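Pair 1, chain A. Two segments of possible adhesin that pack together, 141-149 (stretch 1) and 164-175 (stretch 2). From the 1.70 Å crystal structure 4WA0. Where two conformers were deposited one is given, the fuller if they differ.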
# COMPACT_ATOMS: atom_id res chain seq x y z
N SER A 141 8.67 1.54 -18.33
CA SER A 141 9.07 2.84 -18.82
C SER A 141 9.74 3.56 -17.68
O SER A 141 9.06 3.92 -16.66
CB SER A 141 7.80 3.57 -19.30
OG SER A 141 8.10 4.87 -19.74
N ILE A 142 11.05 3.78 -17.85
CA ILE A 142 11.93 4.34 -16.83
C ILE A 142 12.63 5.53 -17.42
O ILE A 142 13.50 5.36 -18.27
CB ILE A 142 12.93 3.29 -16.31
CG1 ILE A 142 12.14 2.08 -15.75
CG2 ILE A 142 13.94 3.91 -15.36
CD1 ILE A 142 12.97 0.87 -15.42
N ARG A 143 12.31 6.73 -16.96
CA ARG A 143 12.82 7.94 -17.63
C ARG A 143 14.24 8.24 -17.30
O ARG A 143 14.89 8.98 -18.01
CB ARG A 143 11.97 9.19 -17.34
CG ARG A 143 10.50 9.04 -17.62
CD ARG A 143 10.28 8.75 -19.05
NE ARG A 143 8.82 8.78 -19.40
CZ ARG A 143 8.23 9.64 -20.22
NH1 ARG A 143 8.93 10.65 -20.74
NH2 ARG A 143 6.92 9.51 -20.49
N GLY A 144 14.70 7.73 -16.17
CA GLY A 144 16.08 7.81 -15.81
C GLY A 144 16.86 6.52 -16.02
O GLY A 144 16.75 5.84 -17.03
N THR A 145 17.64 6.18 -15.03
CA THR A 145 18.52 5.08 -15.10
C THR A 145 17.90 3.88 -14.38
O THR A 145 17.34 4.04 -13.30
CB THR A 145 19.89 5.42 -14.44
OG1 THR A 145 20.48 6.59 -15.07
CG2 THR A 145 20.86 4.21 -14.42
N LEU A 146 18.08 2.72 -14.95
CA LEU A 146 17.86 1.42 -14.32
C LEU A 146 19.26 0.98 -13.83
O LEU A 146 20.14 0.67 -14.63
CB LEU A 146 17.25 0.43 -15.29
CG LEU A 146 17.09 -1.02 -14.79
CD1 LEU A 146 16.29 -1.08 -13.50
CD2 LEU A 146 16.51 -1.99 -15.86
N GLU A 147 19.45 0.96 -12.52
CA GLU A 147 20.74 0.66 -11.87
C GLU A 147 20.53 -0.63 -11.11
O GLU A 147 19.66 -0.72 -10.21
CB GLU A 147 21.11 1.80 -10.90
CG GLU A 147 22.43 1.50 -10.26
CD GLU A 147 22.95 2.63 -9.38
OE1 GLU A 147 22.23 3.65 -9.22
OE2 GLU A 147 24.07 2.43 -8.84
N VAL A 148 21.34 -1.63 -11.40
CA VAL A 148 21.22 -2.97 -10.84
C VAL A 148 22.57 -3.39 -10.29
O VAL A 148 23.49 -3.69 -11.08
CB VAL A 148 20.71 -3.99 -11.89
CG1 VAL A 148 20.33 -5.33 -11.28
CG2 VAL A 148 19.52 -3.47 -12.73
N ILE A 149 22.74 -3.35 -8.99
CA ILE A 149 24.09 -3.49 -8.37
C ILE A 149 24.12 -4.43 -7.16
O ILE A 149 23.08 -4.71 -6.51
CB ILE A 149 24.72 -2.11 -8.02
CG1 ILE A 149 24.05 -1.40 -6.84
CG2 ILE A 149 24.75 -1.21 -9.28
CD1 ILE A 149 24.78 -0.20 -6.36
N CYS A 164 14.27 2.56 -21.17
CA CYS A 164 15.05 3.26 -20.08
C CYS A 164 15.96 4.27 -20.75
O CYS A 164 16.44 4.07 -21.85
CB CYS A 164 15.94 2.39 -19.11
SG CYS A 164 15.28 0.78 -18.72
N ASN A 165 16.27 5.32 -20.04
CA ASN A 165 17.33 6.18 -20.52
C ASN A 165 18.70 5.58 -20.51
O ASN A 165 19.46 5.74 -21.46
CB ASN A 165 17.33 7.51 -19.71
CG ASN A 165 18.34 8.49 -20.24
OD1 ASN A 165 19.40 8.68 -19.63
ND2 ASN A 165 18.11 8.99 -21.43
N SER A 166 19.05 4.91 -19.42
CA SER A 166 20.38 4.40 -19.18
C SER A 166 20.30 3.16 -18.31
O SER A 166 19.32 2.97 -17.56
CB SER A 166 21.21 5.46 -18.43
OG SER A 166 21.47 6.59 -19.25
N LEU A 167 21.33 2.33 -18.44
CA LEU A 167 21.45 1.08 -17.72
C LEU A 167 22.80 0.96 -17.10
O LEU A 167 23.83 1.22 -17.78
CB LEU A 167 21.22 -0.06 -18.68
CG LEU A 167 21.31 -1.45 -18.06
CD1 LEU A 167 20.26 -1.77 -17.00
CD2 LEU A 167 21.36 -2.50 -19.15
N VAL A 168 22.86 0.63 -15.79
CA VAL A 168 24.08 0.34 -15.13
C VAL A 168 23.90 -0.97 -14.41
O VAL A 168 22.93 -1.11 -13.59
CB VAL A 168 24.44 1.46 -14.14
CG1 VAL A 168 25.60 1.06 -13.27
CG2 VAL A 168 24.70 2.81 -14.84
N VAL A 169 24.79 -1.91 -14.67
CA VAL A 169 24.77 -3.20 -13.98
C VAL A 169 26.22 -3.55 -13.56
O VAL A 169 27.14 -3.60 -14.41
CB VAL A 169 24.23 -4.35 -14.89
CG1 VAL A 169 24.22 -5.68 -14.15
CG2 VAL A 169 22.86 -4.04 -15.47
N ARG A 170 26.43 -3.77 -12.28
CA ARG A 170 27.79 -4.01 -11.77
C ARG A 170 27.77 -4.73 -10.46
O ARG A 170 26.75 -4.85 -9.85
CB ARG A 170 28.54 -2.67 -11.64
CG ARG A 170 27.94 -1.63 -10.79
CD ARG A 170 28.94 -0.49 -10.59
NE ARG A 170 28.37 0.61 -9.88
CZ ARG A 170 28.17 0.66 -8.57
NH1 ARG A 170 28.57 -0.34 -7.77
NH2 ARG A 170 27.60 1.73 -8.07
N ASN A 171 28.94 -5.14 -9.98
CA ASN A 171 29.09 -5.72 -8.71
C ASN A 171 28.28 -7.01 -8.51
O ASN A 171 27.52 -7.16 -7.55
CB ASN A 171 28.82 -4.70 -7.62
CG ASN A 171 30.01 -3.85 -7.34
OD1 ASN A 171 30.13 -2.71 -7.82
ND2 ASN A 171 30.93 -4.38 -6.54
N GLY A 172 28.45 -7.95 -9.44
CA GLY A 172 27.84 -9.26 -9.30
C GLY A 172 26.36 -9.34 -9.58
O GLY A 172 25.70 -10.18 -9.06
N SER A 173 25.87 -8.42 -10.41
CA SER A 173 24.48 -8.27 -10.77
C SER A 173 24.28 -8.69 -12.19
O SER A 173 25.23 -8.86 -12.96
CB SER A 173 24.06 -6.84 -10.55
OG SER A 173 23.94 -6.62 -9.16
N ARG A 174 23.03 -8.87 -12.54
CA ARG A 174 22.67 -9.39 -13.87
C ARG A 174 21.38 -8.75 -14.33
O ARG A 174 20.53 -8.41 -13.49
CB ARG A 174 22.40 -10.90 -13.89
CG ARG A 174 23.63 -11.78 -13.81
CD ARG A 174 23.21 -13.25 -14.01
NE ARG A 174 22.29 -13.71 -12.97
CZ ARG A 174 21.58 -14.83 -13.01
NH1 ARG A 174 21.68 -15.67 -14.05
NH2 ARG A 174 20.77 -15.12 -11.98
N LEU A 175 21.30 -8.58 -15.64
CA LEU A 175 20.04 -8.22 -16.30
C LEU A 175 19.79 -9.37 -17.28
O LEU A 175 20.69 -9.68 -18.12
CB LEU A 175 20.05 -6.86 -16.99
CG LEU A 175 18.86 -6.63 -17.95
CD1 LEU A 175 17.66 -6.36 -17.15
CD2 LEU A 175 19.12 -5.40 -18.80
O HOH W 1 19.52 8.43 -16.75

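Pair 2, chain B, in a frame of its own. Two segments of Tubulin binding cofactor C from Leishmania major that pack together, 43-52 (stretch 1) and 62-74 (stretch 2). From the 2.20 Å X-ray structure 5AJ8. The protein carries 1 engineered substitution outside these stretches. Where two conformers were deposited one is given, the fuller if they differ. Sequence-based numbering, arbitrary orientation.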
# COMPACT_ATOMS: atom_id res chain seq x y z
N PRO B 43 -0.24 -2.93 -8.55
CA PRO B 43 -1.58 -3.30 -8.04
C PRO B 43 -1.73 -4.79 -7.77
O PRO B 43 -1.34 -5.58 -8.59
CB PRO B 43 -2.52 -2.81 -9.17
CG PRO B 43 -1.77 -1.67 -9.81
CD PRO B 43 -0.33 -2.07 -9.74
N ILE B 44 -2.28 -5.15 -6.61
CA ILE B 44 -2.54 -6.53 -6.21
C ILE B 44 -4.03 -6.81 -6.37
O ILE B 44 -4.86 -6.07 -5.86
CB ILE B 44 -2.17 -6.72 -4.74
CG1 ILE B 44 -0.75 -6.21 -4.45
CG2 ILE B 44 -2.33 -8.16 -4.31
CD1 ILE B 44 0.31 -6.92 -5.27
N ALA B 45 -4.37 -7.87 -7.11
CA ALA B 45 -5.75 -8.20 -7.40
C ALA B 45 -6.22 -9.16 -6.33
O ALA B 45 -6.56 -10.30 -6.60
CB ALA B 45 -5.88 -8.83 -8.79
N GLY B 46 -6.21 -8.68 -5.09
CA GLY B 46 -6.54 -9.48 -3.90
C GLY B 46 -6.12 -8.71 -2.65
O GLY B 46 -6.02 -7.49 -2.68
N SER B 47 -5.89 -9.41 -1.55
CA SER B 47 -5.59 -8.74 -0.32
C SER B 47 -4.09 -8.53 -0.09
O SER B 47 -3.26 -9.28 -0.60
CB SER B 47 -6.25 -9.43 0.88
OG SER B 47 -5.94 -10.79 0.92
N ALA B 48 -3.78 -7.48 0.66
CA ALA B 48 -2.44 -7.17 1.12
C ALA B 48 -2.50 -7.11 2.65
O ALA B 48 -3.35 -6.44 3.22
CB ALA B 48 -1.99 -5.84 0.56
N PHE B 49 -1.62 -7.86 3.30
CA PHE B 49 -1.53 -7.93 4.75
C PHE B 49 -0.11 -7.55 5.17
O PHE B 49 0.84 -8.18 4.74
CB PHE B 49 -1.88 -9.32 5.22
CG PHE B 49 -1.95 -9.46 6.71
CD1 PHE B 49 -3.12 -9.18 7.39
CD2 PHE B 49 -0.86 -9.91 7.42
CE1 PHE B 49 -3.19 -9.33 8.77
CE2 PHE B 49 -0.92 -10.07 8.79
CZ PHE B 49 -2.08 -9.77 9.47
N LEU B 50 0.02 -6.47 5.95
CA LEU B 50 1.31 -6.08 6.53
C LEU B 50 1.29 -6.34 8.05
O LEU B 50 0.32 -6.00 8.73
CB LEU B 50 1.61 -4.62 6.26
CG LEU B 50 1.85 -4.18 4.80
CD1 LEU B 50 0.55 -3.96 4.05
CD2 LEU B 50 2.69 -2.91 4.77
N SER B 51 2.36 -6.94 8.56
CA SER B 51 2.49 -7.16 9.99
C SER B 51 3.89 -6.83 10.51
O SER B 51 4.89 -7.08 9.85
CB SER B 51 2.14 -8.61 10.35
OG SER B 51 2.94 -9.48 9.58
N ASN B 52 3.93 -6.26 11.69
CA ASN B 52 5.18 -5.97 12.36
C ASN B 52 6.14 -5.14 11.51
O ASN B 52 7.33 -5.39 11.48
CB ASN B 52 5.83 -7.27 12.80
CG ASN B 52 4.91 -8.11 13.67
OD1 ASN B 52 4.71 -9.31 13.42
ND2 ASN B 52 4.32 -7.50 14.68
N CYS B 62 -4.86 -2.46 -3.89
CA CYS B 62 -5.35 -3.78 -3.53
C CYS B 62 -6.86 -3.80 -3.34
O CYS B 62 -7.50 -2.76 -3.31
CB CYS B 62 -4.64 -4.29 -2.28
SG CYS B 62 -4.78 -3.18 -0.86
N HIS B 63 -7.43 -5.00 -3.27
CA HIS B 63 -8.87 -5.18 -2.98
C HIS B 63 -9.21 -5.02 -1.50
O HIS B 63 -10.24 -4.39 -1.12
CB HIS B 63 -9.30 -6.56 -3.42
CG HIS B 63 -9.27 -6.76 -4.88
ND1 HIS B 63 -9.81 -7.88 -5.49
CD2 HIS B 63 -8.74 -6.01 -5.87
CE1 HIS B 63 -9.60 -7.80 -6.79
NE2 HIS B 63 -8.95 -6.68 -7.04
N GLN B 64 -8.36 -5.62 -0.65
CA GLN B 64 -8.43 -5.46 0.80
C GLN B 64 -7.04 -5.17 1.37
O GLN B 64 -6.06 -5.68 0.85
CB GLN B 64 -8.99 -6.71 1.46
CG GLN B 64 -10.39 -7.08 1.00
CD GLN B 64 -10.40 -8.06 -0.15
OE1 GLN B 64 -9.40 -8.68 -0.46
NE2 GLN B 64 -11.53 -8.16 -0.82
N LEU B 65 -6.98 -4.34 2.40
CA LEU B 65 -5.74 -3.97 3.06
C LEU B 65 -5.89 -4.17 4.56
O LEU B 65 -6.82 -3.65 5.16
CB LEU B 65 -5.35 -2.53 2.77
CG LEU B 65 -4.05 -2.00 3.41
CD1 LEU B 65 -2.85 -2.85 3.07
CD2 LEU B 65 -3.78 -0.55 3.01
N ARG B 66 -5.01 -4.97 5.15
CA ARG B 66 -5.01 -5.13 6.60
C ARG B 66 -3.61 -4.97 7.18
O ARG B 66 -2.64 -5.53 6.68
CB ARG B 66 -5.62 -6.47 7.00
CG ARG B 66 -5.66 -6.67 8.51
CD ARG B 66 -6.84 -7.51 8.96
NE ARG B 66 -6.93 -7.67 10.42
CZ ARG B 66 -8.00 -8.17 11.05
NH1 ARG B 66 -9.09 -8.54 10.37
NH2 ARG B 66 -7.98 -8.31 12.36
N LEU B 67 -3.52 -4.22 8.26
CA LEU B 67 -2.24 -4.01 8.95
C LEU B 67 -2.34 -4.40 10.43
O LEU B 67 -3.31 -4.06 11.11
CB LEU B 67 -1.78 -2.57 8.81
CG LEU B 67 -1.45 -2.11 7.38
CD1 LEU B 67 -2.57 -1.25 6.85
CD2 LEU B 67 -0.16 -1.33 7.36
N LYS B 68 -1.33 -5.11 10.92
CA LYS B 68 -1.31 -5.56 12.30
C LYS B 68 0.06 -5.31 12.91
O LYS B 68 1.07 -5.68 12.34
CB LYS B 68 -1.65 -7.05 12.40
CG LYS B 68 -1.60 -7.56 13.83
CD LYS B 68 -2.18 -8.95 13.98
CE LYS B 68 -2.22 -9.35 15.44
NZ LYS B 68 -2.66 -10.77 15.59
N GLY B 69 0.08 -4.70 14.08
CA GLY B 69 1.33 -4.51 14.83
C GLY B 69 2.31 -3.60 14.13
O GLY B 69 3.51 -3.79 14.29
N CYS B 70 1.82 -2.60 13.40
CA CYS B 70 2.67 -1.66 12.68
C CYS B 70 2.73 -0.26 13.35
O CYS B 70 1.76 0.18 13.93
CB CYS B 70 2.18 -1.51 11.23
SG CYS B 70 2.23 -3.04 10.24
N THR B 71 3.87 0.41 13.26
CA THR B 71 4.06 1.73 13.84
C THR B 71 4.79 2.65 12.85
O THR B 71 5.72 2.20 12.18
CB THR B 71 4.78 1.62 15.19
OG1 THR B 71 5.21 2.91 15.64
CG2 THR B 71 5.96 0.70 15.08
N ASN B 72 4.34 3.90 12.72
CA ASN B 72 5.00 4.90 11.87
C ASN B 72 5.12 4.46 10.41
O ASN B 72 6.20 4.48 9.82
CB ASN B 72 6.39 5.30 12.42
CG ASN B 72 6.30 6.08 13.72
OD1 ASN B 72 6.18 7.29 13.73
ND2 ASN B 72 6.39 5.38 14.81
N LEU B 73 4.00 4.03 9.84
CA LEU B 73 3.89 3.71 8.40
C LEU B 73 3.16 4.85 7.71
O LEU B 73 2.13 5.31 8.20
CB LEU B 73 3.12 2.42 8.18
CG LEU B 73 3.67 1.06 8.61
CD1 LEU B 73 3.26 -0.10 7.74
CD2 LEU B 73 5.17 1.08 8.76
N ASP B 74 3.74 5.36 6.62
CA ASP B 74 3.00 6.26 5.74
C ASP B 74 2.45 5.39 4.62
O ASP B 74 3.23 4.78 3.86
CB ASP B 74 3.86 7.40 5.19
CG ASP B 74 4.21 8.45 6.26
OD1 ASP B 74 3.60 8.46 7.35
OD2 ASP B 74 5.15 9.25 6.00
O HOH W 2 5.29 -5.43 16.33

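Two parallel strands of one chain can share a ladder of backbone hydrogen bonds while the side chains beside it differ. Pair 1, from a possible adhesin, and pair 2, from tubulin binding cofactor C, illustrate the principle: 14 central residues superpose with an RMSD of 0.6 Å, the strands run at 7° and 9° to each other, and the two contacts bury nearly equal areas, 758 and 754 Å².

The common ladder is plain. L146(A) N donates to S166(A) O at 2.9 Å, and V168(A) N to L146(A) O at 3.0 Å; at the matching positions A48(B) N reaches Q64(B) O at 2.9 Å, and R66(B) N reaches A48(B) O at 2.9 Å. Two residues further along, V148(A) and L50(B) repeat the pattern. L146(A) and V148(A), like A48(B) and L50(B), each spend both NH and carbonyl on the other stretch, while E147(A) and F49(B) between them make no such bond to it, as expected for the alternation in a parallel sheet.

Ahead of the ladder, both chains pass through a matched glycine, G144(A) or G46(B). H63(B) N donates to G46(B) O at 2.9 Å, whereas N165(A) N divides itself between I142(A) O at 3.3 Å and, weakly, G144(A) O at 3.1 Å. The side chains that follow differ more. The H63(B) ring lies against the glycine, with G46(B) CA 4.2 Å from the centroid of the H63(B) ring, over its face. N165(A) instead uses a water, which donates to N165(A) OD1 at 2.9 Å and also hydrogen-bonds T145(A) OG1 at 2.7 Å.

On the buried face, V148(A) and L50(B) occupy nearly the same place, as do L167(A) and L65(B), but contacts are distributed differently. In pair 1, L146(A) CD2 meets L167(A) CD1 at 3.9 Å. Its counterpart A48(B) is small, though A48(B) CB still lies 4.0 Å from L65(B) CD1; the longer L50(B) also approaches that leucine, L50(B) CD1 to L65(B) CD1 being 3.7 Å. A matched cysteine adds to each apolar layer, with C164(A) SG 4.0 Å from L146(A) CB and C62(B) SG 4.1 Å from A48(B) CB.

The other face tolerates greater change. E147(A) OE2 forms a long salt bridge with R170(A) NH2 at 3.7 Å, out of the guanidinium plane, so charge rather than a directed hydrogen bond links them. I149(A) CG2 packs over that guanidinium. In pair 2 the matching position is F49(B), whose ring touches the aliphatic parts of two side chains: F49(B) CE1 is 3.6 Å from R66(B) CG, and F49(B) CZ is 4.0 Å from K68(B) CB.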